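Local coordinates for guanylate kinase (Stenotrophomonas maltophilia, PDB 6WCT), which probably transfers a phosphate group from ATP to GMP, giving GDP and ADP and thereby recycling GMP, at residues A[28-33]-A[136-141]; A[49-54]-A[116-121]; A[123-128]-A[176-181]. All coordinates share one frame; numbering follows the deposited sequence.

Interaction 1: residues A[28-33]-A[136-141]. With 5GP (guanosine-5'-monophosphate), chain E; PO4 (phosphate ion), chain F.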
loop_
_atom_site.group_PDB
_atom_site.type_symbol
_atom_site.label_atom_id
_atom_site.label_comp_id
_atom_site.label_asym_id
_atom_site.label_seq_id
_atom_site.Cartn_x
_atom_site.Cartn_y
_atom_site.Cartn_z
ATOM N N ALA A 28 0.837 7.051 13.134
ATOM C CA ALA A 28 0.758 7.017 14.580
ATOM C C ALA A 28 1.836 6.106 15.141
ATOM O O ALA A 28 2.249 5.134 14.505
ATOM C CB ALA A 28 -0.584 6.510 15.046
ATOM N N ALA A 29 2.231 6.396 16.358
ATOM C CA ALA A 29 3.264 5.654 17.062
ATOM C C ALA A 29 3.348 6.210 18.469
ATOM O O ALA A 29 3.173 7.422 18.654
ATOM C CB ALA A 29 4.619 5.798 16.366
ATOM N N PRO A 30 3.649 5.395 19.473
ATOM C CA PRO A 30 3.984 5.977 20.772
ATOM C C PRO A 30 5.235 6.820 20.610
ATOM O O PRO A 30 6.106 6.510 19.795
ATOM C CB PRO A 30 4.234 4.752 21.658
ATOM C CG PRO A 30 4.686 3.671 20.684
ATOM C CD PRO A 30 3.870 3.939 19.428
ATOM N N SER A 31 5.331 7.877 21.410
ATOM C CA SER A 31 6.548 8.678 21.421
ATOM C C SER A 31 7.735 7.801 21.797
ATOM O O SER A 31 7.612 6.869 22.597
ATOM C CB SER A 31 6.412 9.849 22.389
ATOM O OG SER A 31 5.533 10.830 21.861
ATOM N N GLY A 32 8.882 8.086 21.183
ATOM C CA GLY A 32 10.073 7.297 21.407
ATOM C C GLY A 32 10.198 6.064 20.534
ATOM O O GLY A 32 11.165 5.310 20.695
ATOM N N ALA A 33 9.259 5.840 19.609
ATOM C CA ALA A 33 9.382 4.777 18.618
ATOM C C ALA A 33 10.122 5.244 17.370
ATOM O O ALA A 33 10.465 4.413 16.520
ATOM C CB ALA A 33 7.997 4.236 18.223
ATOM N N THR A 136 -3.846 5.260 6.875
ATOM C CA THR A 136 -3.366 5.289 8.259
ATOM C C THR A 136 -2.296 4.221 8.482
ATOM O O THR A 136 -2.459 3.079 8.051
ATOM C CB THR A 136 -4.524 5.116 9.249
ATOM O OG1 THR A 136 -5.072 3.811 9.103
ATOM C CG2 THR A 136 -5.667 6.157 8.977
ATOM N N VAL A 137 -1.203 4.609 9.144
ATOM C CA VAL A 137 -0.033 3.762 9.362
ATOM C C VAL A 137 0.335 3.779 10.842
ATOM O O VAL A 137 0.392 4.846 11.457
ATOM C CB VAL A 137 1.178 4.242 8.535
ATOM C CG1 VAL A 137 2.380 3.284 8.731
ATOM C CG2 VAL A 137 0.806 4.447 7.048
ATOM N N PHE A 138 0.647 2.612 11.408
ATOM C CA PHE A 138 1.128 2.560 12.782
ATOM C C PHE A 138 2.570 2.076 12.800
ATOM O O PHE A 138 2.921 1.114 12.111
ATOM C CB PHE A 138 0.283 1.640 13.682
ATOM C CG PHE A 138 0.379 2.002 15.148
ATOM C CD1 PHE A 138 1.416 1.533 15.928
ATOM C CD2 PHE A 138 -0.559 2.840 15.731
ATOM C CE1 PHE A 138 1.511 1.891 17.263
ATOM C CE2 PHE A 138 -0.472 3.196 17.063
ATOM C CZ PHE A 138 0.566 2.722 17.830
ATOM N N ILE A 139 3.405 2.746 13.587
ATOM C CA ILE A 139 4.822 2.393 13.677
ATOM C C ILE A 139 5.067 1.847 15.069
ATOM O O ILE A 139 4.751 2.502 16.072
ATOM C CB ILE A 139 5.736 3.582 13.338
ATOM C CG1 ILE A 139 5.458 4.030 11.890
ATOM C CG2 ILE A 139 7.196 3.210 13.533
ATOM C CD1 ILE A 139 6.365 5.119 11.355
ATOM N N LEU A 140 5.589 0.629 15.125
ATOM C CA LEU A 140 5.892 -0.071 16.351
ATOM C C LEU A 140 7.389 -0.043 16.598
ATOM O O LEU A 140 8.174 -0.090 15.644
ATOM C CB LEU A 140 5.426 -1.532 16.302
ATOM C CG LEU A 140 3.912 -1.809 16.256
ATOM C CD1 LEU A 140 3.646 -3.316 16.221
ATOM C CD2 LEU A 140 3.211 -1.164 17.442
ATOM N N PRO A 141 7.775 0.077 17.865
ATOM C CA PRO A 141 9.175 -0.074 18.233
ATOM C C PRO A 141 9.590 -1.530 18.145
ATOM O O PRO A 141 8.744 -2.432 18.228
ATOM C CB PRO A 141 9.212 0.436 19.687
ATOM C CG PRO A 141 7.848 0.145 20.199
ATOM C CD PRO A 141 6.929 0.404 19.026
HETATM P P 5GP E . 3.852 13.477 22.941
HETATM O O1P 5GP E . 4.511 14.467 22.015
HETATM O O2P 5GP E . 4.803 12.496 23.626
HETATM O O3P 5GP E . 2.948 14.093 23.980
HETATM O "O5'" 5GP E . 2.851 12.623 22.076
HETATM C "C5'" 5GP E . 1.811 11.891 22.692
HETATM C "C4'" 5GP E . 0.868 11.365 21.653
HETATM O "O4'" 5GP E . 0.017 12.450 21.197
HETATM C "C3'" 5GP E . 1.558 10.810 20.393
HETATM O "O3'" 5GP E . 0.928 9.603 19.983
HETATM C "C2'" 5GP E . 1.263 11.871 19.343
HETATM O "O2'" 5GP E . 1.224 11.396 18.015
HETATM C "C1'" 5GP E . -0.095 12.363 19.805
HETATM N N9 5GP E . -0.465 13.658 19.260
HETATM C C8 5GP E . 0.393 14.619 18.793
HETATM N N7 5GP E . -0.216 15.596 18.175
HETATM C C5 5GP E . -1.559 15.265 18.252
HETATM C C6 5GP E . -2.694 15.905 17.722
HETATM O O6 5GP E . -2.705 16.938 17.057
HETATM N N1 5GP E . -3.861 15.209 17.987
HETATM C C2 5GP E . -3.932 14.026 18.680
HETATM N N2 5GP E . -5.142 13.471 18.823
HETATM N N3 5GP E . -2.865 13.415 19.186
HETATM C C4 5GP E . -1.724 14.078 18.933
HETATM P P PO4 F . 9.449 10.434 18.159
HETATM O O1 PO4 F . 8.379 10.295 17.100
HETATM O O2 PO4 F . 10.601 11.186 17.550
HETATM O O3 PO4 F . 9.974 9.088 18.615
HETATM O O4 PO4 F . 8.861 11.189 19.331
#
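Ala-28 and Phe-138 form a parallel bridge, and two backbone hydrogen bonds flank it. Ala-28 N donates to Val-137 O (2.8 Å, 171° at the hydrogen), and Ile-139 N donates to Ala-28 O (2.8 Å), so Ala-28 is gripped through both its amide and its carbonyl. The same carbonyl oxygen takes a CA-H...O contact from Phe-138.

The apolar contacts lie round the Phe-138 ring and beyond the end of the bridge. With CG anti to the backbone N (chi1 -156°), the ring lies alongside the backbone of 28-33: Ala-28 O and Ala-29 CA sit over one face, both toward the rim, and Ala-28 CB meets CD2 of Phe-138 at 3.7 Å. Pro-30 crosses the aromatic side chain at about a right angle, its CD 3.8 Å from Phe-138 CE1. Ala-29 CB lies 3.3 Å from Ile-139 O and packs on Ile-139 CB, so its small methyl fits snugly against the strand. Farther on, Ala-33 CB packs on Pro-141 CD (4.1 Å).

Polar contacts with ligands occupy the loop itself. A type II turn runs from Pro-30 to Ala-33, with Gly-32 at phi 86°, a conformation in which any side chain would press on the preceding carbonyl oxygen. Gly-32 N donates to phosphate ion O3 (3.0 Å), while Ser-31 OG donates to O2P of GMP (2.5 Å). Lys-35 reaches back to bond Ala-29 O.

The ion, probably from the crystallisation liquor, lies against Gly-32 and Ala-33, ADP-binding positions in this protein, which is consistent with a nucleotide phosphate site. The passage from a central parallel strand into a glycine-rich turn before a helix is the Walker A P-loop of this nucleotide kinase, seated here against the strand 135-140.

Interaction 2: residues A[49-54]-A[116-121]. With 5GP (guanosine-5'-monophosphate), chain E.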
loop_
_atom_site.group_PDB
_atom_site.type_symbol
_atom_site.label_atom_id
_atom_site.label_comp_id
_atom_site.label_asym_id
_atom_site.label_seq_id
_atom_site.Cartn_x
_atom_site.Cartn_y
_atom_site.Cartn_z
ATOM N N ILE A 49 3.813 15.952 0.135
ATOM C CA ILE A 49 3.006 15.737 1.329
ATOM C C ILE A 49 3.469 16.745 2.361
ATOM O O ILE A 49 4.658 16.800 2.689
ATOM C CB ILE A 49 3.140 14.311 1.878
ATOM C CG1 ILE A 49 2.789 13.283 0.813
ATOM C CG2 ILE A 49 2.283 14.136 3.133
ATOM C CD1 ILE A 49 3.054 11.862 1.284
ATOM N N ALA A 50 2.538 17.527 2.882
ATOM C CA ALA A 50 2.833 18.536 3.885
ATOM C C ALA A 50 2.584 17.979 5.278
ATOM O O ALA A 50 1.725 17.120 5.484
ATOM C CB ALA A 50 2.010 19.805 3.662
ATOM N N LEU A 51 3.407 18.420 6.214
ATOM C CA LEU A 51 3.275 18.052 7.611
ATOM C C LEU A 51 2.470 19.102 8.373
ATOM O O LEU A 51 2.536 20.294 8.078
ATOM C CB LEU A 51 4.672 17.899 8.219
ATOM C CG LEU A 51 4.830 17.546 9.688
ATOM C CD1 LEU A 51 4.072 16.251 10.038
ATOM C CD2 LEU A 51 6.301 17.422 9.992
ATOM N N SER A 52 1.709 18.655 9.357
ATOM C CA SER A 52 0.929 19.549 10.204
ATOM C C SER A 52 1.565 19.667 11.588
ATOM O O SER A 52 1.994 18.674 12.170
ATOM C CB SER A 52 -0.509 19.048 10.335
ATOM O OG SER A 52 -1.184 19.760 11.341
ATOM N N ILE A 53 1.604 20.878 12.125
ATOM C CA ILE A 53 2.084 21.126 13.481
ATOM C C ILE A 53 0.880 21.174 14.420
ATOM O O ILE A 53 0.002 22.034 14.276
ATOM C CB ILE A 53 2.894 22.424 13.563
ATOM C CG1 ILE A 53 4.019 22.424 12.525
ATOM C CG2 ILE A 53 3.438 22.614 14.995
ATOM C CD1 ILE A 53 4.991 21.303 12.707
ATOM N N SER A 54 0.832 20.249 15.372
ATOM C CA SER A 54 -0.274 20.164 16.311
ATOM C C SER A 54 -0.182 21.248 17.383
ATOM O O SER A 54 0.875 21.830 17.635
ATOM C CB SER A 54 -0.289 18.790 16.995
ATOM O OG SER A 54 -0.529 17.759 16.060
ATOM N N LEU A 116 -0.165 15.100 6.050
ATOM C CA LEU A 116 0.160 14.016 6.962
ATOM C C LEU A 116 -0.034 14.498 8.397
ATOM O O LEU A 116 0.467 15.563 8.761
ATOM C CB LEU A 116 1.590 13.540 6.721
ATOM C CG LEU A 116 2.107 12.330 7.491
ATOM C CD1 LEU A 116 3.322 11.791 6.806
ATOM C CD2 LEU A 116 2.466 12.706 8.935
ATOM N N LEU A 117 -0.797 13.741 9.189
ATOM C CA LEU A 117 -1.035 14.025 10.603
ATOM C C LEU A 117 -0.321 12.990 11.467
ATOM O O LEU A 117 -0.443 11.790 11.213
ATOM C CB LEU A 117 -2.534 14.002 10.925
ATOM C CG LEU A 117 -3.477 14.846 10.064
ATOM C CD1 LEU A 117 -4.946 14.690 10.484
ATOM C CD2 LEU A 117 -3.051 16.342 10.045
ATOM N N GLU A 118 0.354 13.446 12.530
ATOM C CA GLU A 118 0.992 12.564 13.510
ATOM C C GLU A 118 0.148 12.654 14.771
ATOM O O GLU A 118 0.338 13.551 15.593
ATOM C CB GLU A 118 2.438 12.970 13.777
ATOM C CG GLU A 118 3.285 12.908 12.541
ATOM C CD GLU A 118 4.760 13.258 12.791
ATOM O OE1 GLU A 118 5.390 13.791 11.872
ATOM O OE2 GLU A 118 5.275 13.030 13.901
ATOM N N ILE A 119 -0.820 11.740 14.911
ATOM C CA ILE A 119 -1.807 11.853 15.980
ATOM C C ILE A 119 -2.092 10.493 16.598
ATOM O O ILE A 119 -1.800 9.450 16.017
ATOM C CB ILE A 119 -3.107 12.486 15.457
ATOM C CG1 ILE A 119 -3.733 11.558 14.422
ATOM C CG2 ILE A 119 -2.804 13.911 14.862
ATOM C CD1 ILE A 119 -5.018 12.113 13.788
ATOM N N ASP A 120 -2.718 10.511 17.772
ATOM C CA ASP A 120 -2.937 9.272 18.501
ATOM C C ASP A 120 -4.156 8.547 17.934
ATOM O O ASP A 120 -4.764 8.969 16.941
ATOM C CB ASP A 120 -3.101 9.544 19.995
ATOM C CG ASP A 120 -4.528 9.924 20.371
ATOM O OD1 ASP A 120 -5.140 10.693 19.606
ATOM O OD2 ASP A 120 -5.046 9.433 21.410
ATOM N N TRP A 121 -4.500 7.418 18.553
ATOM C CA TRP A 121 -5.607 6.625 18.041
ATOM C C TRP A 121 -6.932 7.346 18.186
ATOM O O TRP A 121 -7.816 7.168 17.339
ATOM C CB TRP A 121 -5.670 5.273 18.739
ATOM C CG TRP A 121 -5.939 5.305 20.229
ATOM C CD1 TRP A 121 -5.008 5.328 21.223
ATOM C CD2 TRP A 121 -7.224 5.306 20.883
ATOM N NE1 TRP A 121 -5.627 5.340 22.451
ATOM C CE2 TRP A 121 -6.984 5.331 22.271
ATOM C CE3 TRP A 121 -8.541 5.300 20.429
ATOM C CZ2 TRP A 121 -8.017 5.326 23.216
ATOM C CZ3 TRP A 121 -9.584 5.314 21.380
ATOM C CH2 TRP A 121 -9.307 5.331 22.749
HETATM P P 5GP E . 3.852 13.477 22.941
HETATM O O1P 5GP E . 4.511 14.467 22.015
HETATM O O2P 5GP E . 4.803 12.496 23.626
HETATM O O3P 5GP E . 2.948 14.093 23.980
HETATM O "O5'" 5GP E . 2.851 12.623 22.076
HETATM C "C5'" 5GP E . 1.811 11.891 22.692
HETATM C "C4'" 5GP E . 0.868 11.365 21.653
HETATM O "O4'" 5GP E . 0.017 12.450 21.197
HETATM C "C3'" 5GP E . 1.558 10.810 20.393
HETATM O "O3'" 5GP E . 0.928 9.603 19.983
HETATM C "C2'" 5GP E . 1.263 11.871 19.343
HETATM O "O2'" 5GP E . 1.224 11.396 18.015
HETATM C "C1'" 5GP E . -0.095 12.363 19.805
HETATM N N9 5GP E . -0.465 13.658 19.260
HETATM C C8 5GP E . 0.393 14.619 18.793
HETATM N N7 5GP E . -0.216 15.596 18.175
HETATM C C5 5GP E . -1.559 15.265 18.252
HETATM C C6 5GP E . -2.694 15.905 17.722
HETATM O O6 5GP E . -2.705 16.938 17.057
HETATM N N1 5GP E . -3.861 15.209 17.987
HETATM C C2 5GP E . -3.932 14.026 18.680
HETATM N N2 5GP E . -5.142 13.471 18.823
HETATM N N3 5GP E . -2.865 13.415 19.186
HETATM C C4 5GP E . -1.724 14.078 18.933
HETATM O O HOH W 1 0.505 16.368 13.060
HETATM O O HOH W 2 1.454 16.066 15.870
#
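Leu-51 and Leu-116 pair as parallel neighbours. With CG anti to the backbone N in both (chi1 179° and -175°), they extend over one face of the sheet, and Leu-51 CD1 meets Leu-116 CD2 at 4.0 Å. Ile-49 slants across Leu-116 and touches it with a branch, CG2 to CB at 3.7 Å; branched aliphatic residues suit this layer beneath helices 35-45 and 188-203. Leu-51 CD1 also meets the tip of the extended Glu-118 chain, 3.3 Å from OE1, while Ser-52 CB rests on Leu-117 CD2. Between the backbones, Leu-116 N donates to Ala-50 O (2.8 Å), and Ser-52 N returns a weak bond to Leu-116 O.

Past the bridge the strands part and water fills in. One water joins Ser-52 O to Glu-118 N; a second donates to both Ser-54 OG and Glu-118 O. Ser-54 OG donates to O6 of the GMP base (2.5 Å), Asp-120 OD1 accepts from N2 (2.9 Å), and Ile-119 CG2 packs against one face of the purine, 3.5 Å from C6. Asp-120 is also the N-cap of the next helix, its OD1 held by Gly-123 N and OD2 by Gln-122 NE2, bonds that would fix the carboxylate's rotation.

Reading O6 and N2 together recognises guanine, since adenine carries neither group: the loops after the C-terminal ends of these two parallel strands line the GMP pocket of guanylate kinase.

Interaction 3: residues A[123-128]-A[176-181]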
loop_
_atom_site.group_PDB
_atom_site.type_symbol
_atom_site.label_atom_id
_atom_site.label_comp_id
_atom_site.label_asym_id
_atom_site.label_seq_id
_atom_site.Cartn_x
_atom_site.Cartn_y
_atom_site.Cartn_z
ATOM N N GLY A 123 -7.462 10.608 18.022
ATOM C CA GLY A 123 -7.531 11.530 16.908
ATOM C C GLY A 123 -7.758 10.819 15.589
ATOM O O GLY A 123 -8.597 11.241 14.790
ATOM N N ALA A 124 -7.057 9.696 15.371
ATOM C CA ALA A 124 -7.216 8.952 14.119
ATOM C C ALA A 124 -8.659 8.517 13.906
ATOM O O ALA A 124 -9.145 8.505 12.772
ATOM C CB ALA A 124 -6.320 7.721 14.094
ATOM N N GLN A 125 -9.336 8.103 14.981
ATOM C CA GLN A 125 -10.731 7.692 14.872
ATOM C C GLN A 125 -11.621 8.856 14.470
ATOM O O GLN A 125 -12.530 8.693 13.647
ATOM C CB GLN A 125 -11.211 7.093 16.187
ATOM C CG GLN A 125 -10.608 5.741 16.462
ATOM C CD GLN A 125 -11.334 5.026 17.570
ATOM O OE1 GLN A 125 -12.230 5.591 18.216
ATOM N NE2 GLN A 125 -10.961 3.772 17.798
ATOM N N GLN A 126 -11.408 10.034 15.067
ATOM C CA GLN A 126 -12.194 11.198 14.648
ATOM C C GLN A 126 -11.933 11.523 13.187
ATOM O O GLN A 126 -12.856 11.874 12.449
ATOM C CB GLN A 126 -11.909 12.419 15.524
ATOM C CG GLN A 126 -12.214 12.227 16.995
ATOM C CD GLN A 126 -11.693 13.372 17.848
ATOM O OE1 GLN A 126 -11.737 14.537 17.440
ATOM N NE2 GLN A 126 -11.217 13.048 19.051
ATOM N N VAL A 127 -10.679 11.411 12.745
ATOM C CA VAL A 127 -10.370 11.747 11.360
ATOM C C VAL A 127 -11.010 10.745 10.413
ATOM O O VAL A 127 -11.557 11.129 9.371
ATOM C CB VAL A 127 -8.845 11.834 11.133
ATOM C CG1 VAL A 127 -8.557 12.036 9.662
ATOM C CG2 VAL A 127 -8.238 12.982 11.932
ATOM N N ARG A 128 -10.983 9.451 10.769
ATOM C CA ARG A 128 -11.552 8.427 9.893
ATOM C C ARG A 128 -13.027 8.690 9.618
ATOM O O ARG A 128 -13.504 8.457 8.501
ATOM C CB ARG A 128 -11.369 7.031 10.499
ATOM C CG ARG A 128 -10.029 6.369 10.163
ATOM C CD ARG A 128 -9.871 4.952 10.747
ATOM N NE ARG A 128 -8.446 4.646 10.971
ATOM C CZ ARG A 128 -7.843 4.688 12.155
ATOM N NH1 ARG A 128 -6.536 4.427 12.265
ATOM N NH2 ARG A 128 -8.536 5.012 13.237
ATOM N N PHE A 176 -3.342 -0.421 17.864
ATOM C CA PHE A 176 -2.668 -0.538 16.574
ATOM C C PHE A 176 -3.563 -1.181 15.530
ATOM O O PHE A 176 -3.404 -0.925 14.334
ATOM C CB PHE A 176 -1.378 -1.367 16.713
ATOM C CG PHE A 176 -1.624 -2.851 16.661
ATOM C CD1 PHE A 176 -2.060 -3.523 17.792
ATOM C CD2 PHE A 176 -1.490 -3.559 15.474
ATOM C CE1 PHE A 176 -2.341 -4.877 17.762
ATOM C CE2 PHE A 176 -1.778 -4.911 15.428
ATOM C CZ PHE A 176 -2.200 -5.576 16.570
ATOM N N ASN A 177 -4.464 -2.061 15.950
ATOM C CA ASN A 177 -5.280 -2.793 14.991
ATOM C C ASN A 177 -6.215 -1.897 14.194
ATOM O O ASN A 177 -6.780 -2.362 13.204
ATOM C CB ASN A 177 -6.096 -3.878 15.694
ATOM C CG ASN A 177 -6.565 -4.934 14.755
ATOM O OD1 ASN A 177 -5.769 -5.616 14.129
ATOM N ND2 ASN A 177 -7.886 -5.070 14.629
ATOM N N GLU A 178 -6.397 -0.639 14.582
ATOM C CA GLU A 178 -7.291 0.241 13.843
ATOM C C GLU A 178 -6.663 0.805 12.568
ATOM O O GLU A 178 -7.363 1.470 11.792
ATOM C CB GLU A 178 -7.757 1.372 14.764
ATOM C CG GLU A 178 -8.576 0.839 15.920
ATOM C CD GLU A 178 -8.583 1.736 17.133
ATOM O OE1 GLU A 178 -8.224 2.917 16.999
ATOM O OE2 GLU A 178 -8.967 1.251 18.226
ATOM N N PHE A 179 -5.393 0.509 12.308
ATOM C CA PHE A 179 -4.627 1.138 11.247
ATOM C C PHE A 179 -4.445 0.204 10.051
ATOM O O PHE A 179 -4.464 -1.025 10.186
ATOM C CB PHE A 179 -3.281 1.615 11.810
ATOM C CG PHE A 179 -3.428 2.774 12.777
ATOM C CD1 PHE A 179 -3.892 2.563 14.072
ATOM C CD2 PHE A 179 -3.167 4.069 12.379
ATOM C CE1 PHE A 179 -4.062 3.621 14.956
ATOM C CE2 PHE A 179 -3.332 5.147 13.265
ATOM C CZ PHE A 179 -3.786 4.921 14.547
ATOM N N ASP A 180 -4.309 0.801 8.853
ATOM C CA ASP A 180 -4.233 -0.025 7.641
ATOM C C ASP A 180 -2.893 -0.749 7.532
ATOM O O ASP A 180 -2.827 -1.891 7.054
ATOM C CB ASP A 180 -4.445 0.827 6.399
ATOM C CG ASP A 180 -5.771 1.591 6.439
ATOM O OD1 ASP A 180 -6.818 0.931 6.587
ATOM O OD2 ASP A 180 -5.751 2.833 6.295
ATOM N N TYR A 181 -1.820 -0.084 7.927
ATOM C CA TYR A 181 -0.465 -0.603 7.751
ATOM C C TYR A 181 0.248 -0.556 9.084
ATOM O O TYR A 181 -0.090 0.249 9.955
ATOM C CB TYR A 181 0.355 0.213 6.737
ATOM C CG TYR A 181 -0.256 0.210 5.374
ATOM C CD1 TYR A 181 0.039 -0.793 4.458
ATOM C CD2 TYR A 181 -1.154 1.193 5.012
ATOM C CE1 TYR A 181 -0.551 -0.801 3.199
ATOM C CE2 TYR A 181 -1.734 1.202 3.776
ATOM C CZ TYR A 181 -1.435 0.212 2.869
ATOM O OH TYR A 181 -2.056 0.249 1.643
HETATM O O HOH W 3 -7.344 4.949 15.679
HETATM O O HOH W 4 -7.813 3.737 8.608
#
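Gln-125 and Glu-178 mark the nearest approach of two backbones that stay well apart, their CA atoms 8.3 Å from each other. Residues 123-128 are regular helix; 176-178 form a short 3-10 turn, closed by Phe-179 N bonding Phe-176 O, which leads toward strand 181-184. Side chains therefore bridge the gap.

Arg-128, extended from CG to NE, is long enough to do so. Its guanidinium stands end-on over the Phe-179 ring, the planes 87° apart, with NH1 3.3 Å above the ring centre. This is a cation-pi contact, with Arg-128 CZ 4.6 Å from the centroid of the Phe-179 ring. Glu-178 O sits over one guanidinium face, poorly angled for a hydrogen bond. At the guanidinium edge, in its plane, are two waters. One accepts from NH2 (2.7 Å from Arg-128 NH2) and donates to Glu-178 OE1; the other links NE to Asp-180 OD2. Gln-125 NE2 adds a weak bond to Glu-178 OE1 (3.0 Å), whereas OE2 is held by His-175. On the helix, the small Ala-124 allows a close approach to the aromatic ring, CB to Phe-179 CZ at 3.8 Å.

Helix 121-130 is thereby joined to the loop after helix 159-173. Phe-179 also touches Ala-28 of strand 24-28 and meets Phe-138 of strand 135-140 edge-to-face, and its carbonyl oxygen bonds Arg-206 of the second subunit.

How the interactions relate
Interaction 1 is fully buried, whereas interactions 2 and 3 are only partly so. The first two belong to one parallel sheet: 136-141 and 28-33 pair near its middle, 49-54 and 116-121 at an edge, and both contacts reach GMP, interaction 1 through its phosphate and interaction 2 through its base. They touch where Ala-28 CB meets Ile-119 O. Interaction 3 replaces strand pairing with side chains and water, as befits a helix and loop beside the sheet. It meets interaction 1 where Phe-138 N probably bonds Tyr-181 O, and interaction 2 where Ile-119 and Leu-117 pack on Val-127. Interactions 1 and 3 also adjoin the second subunit.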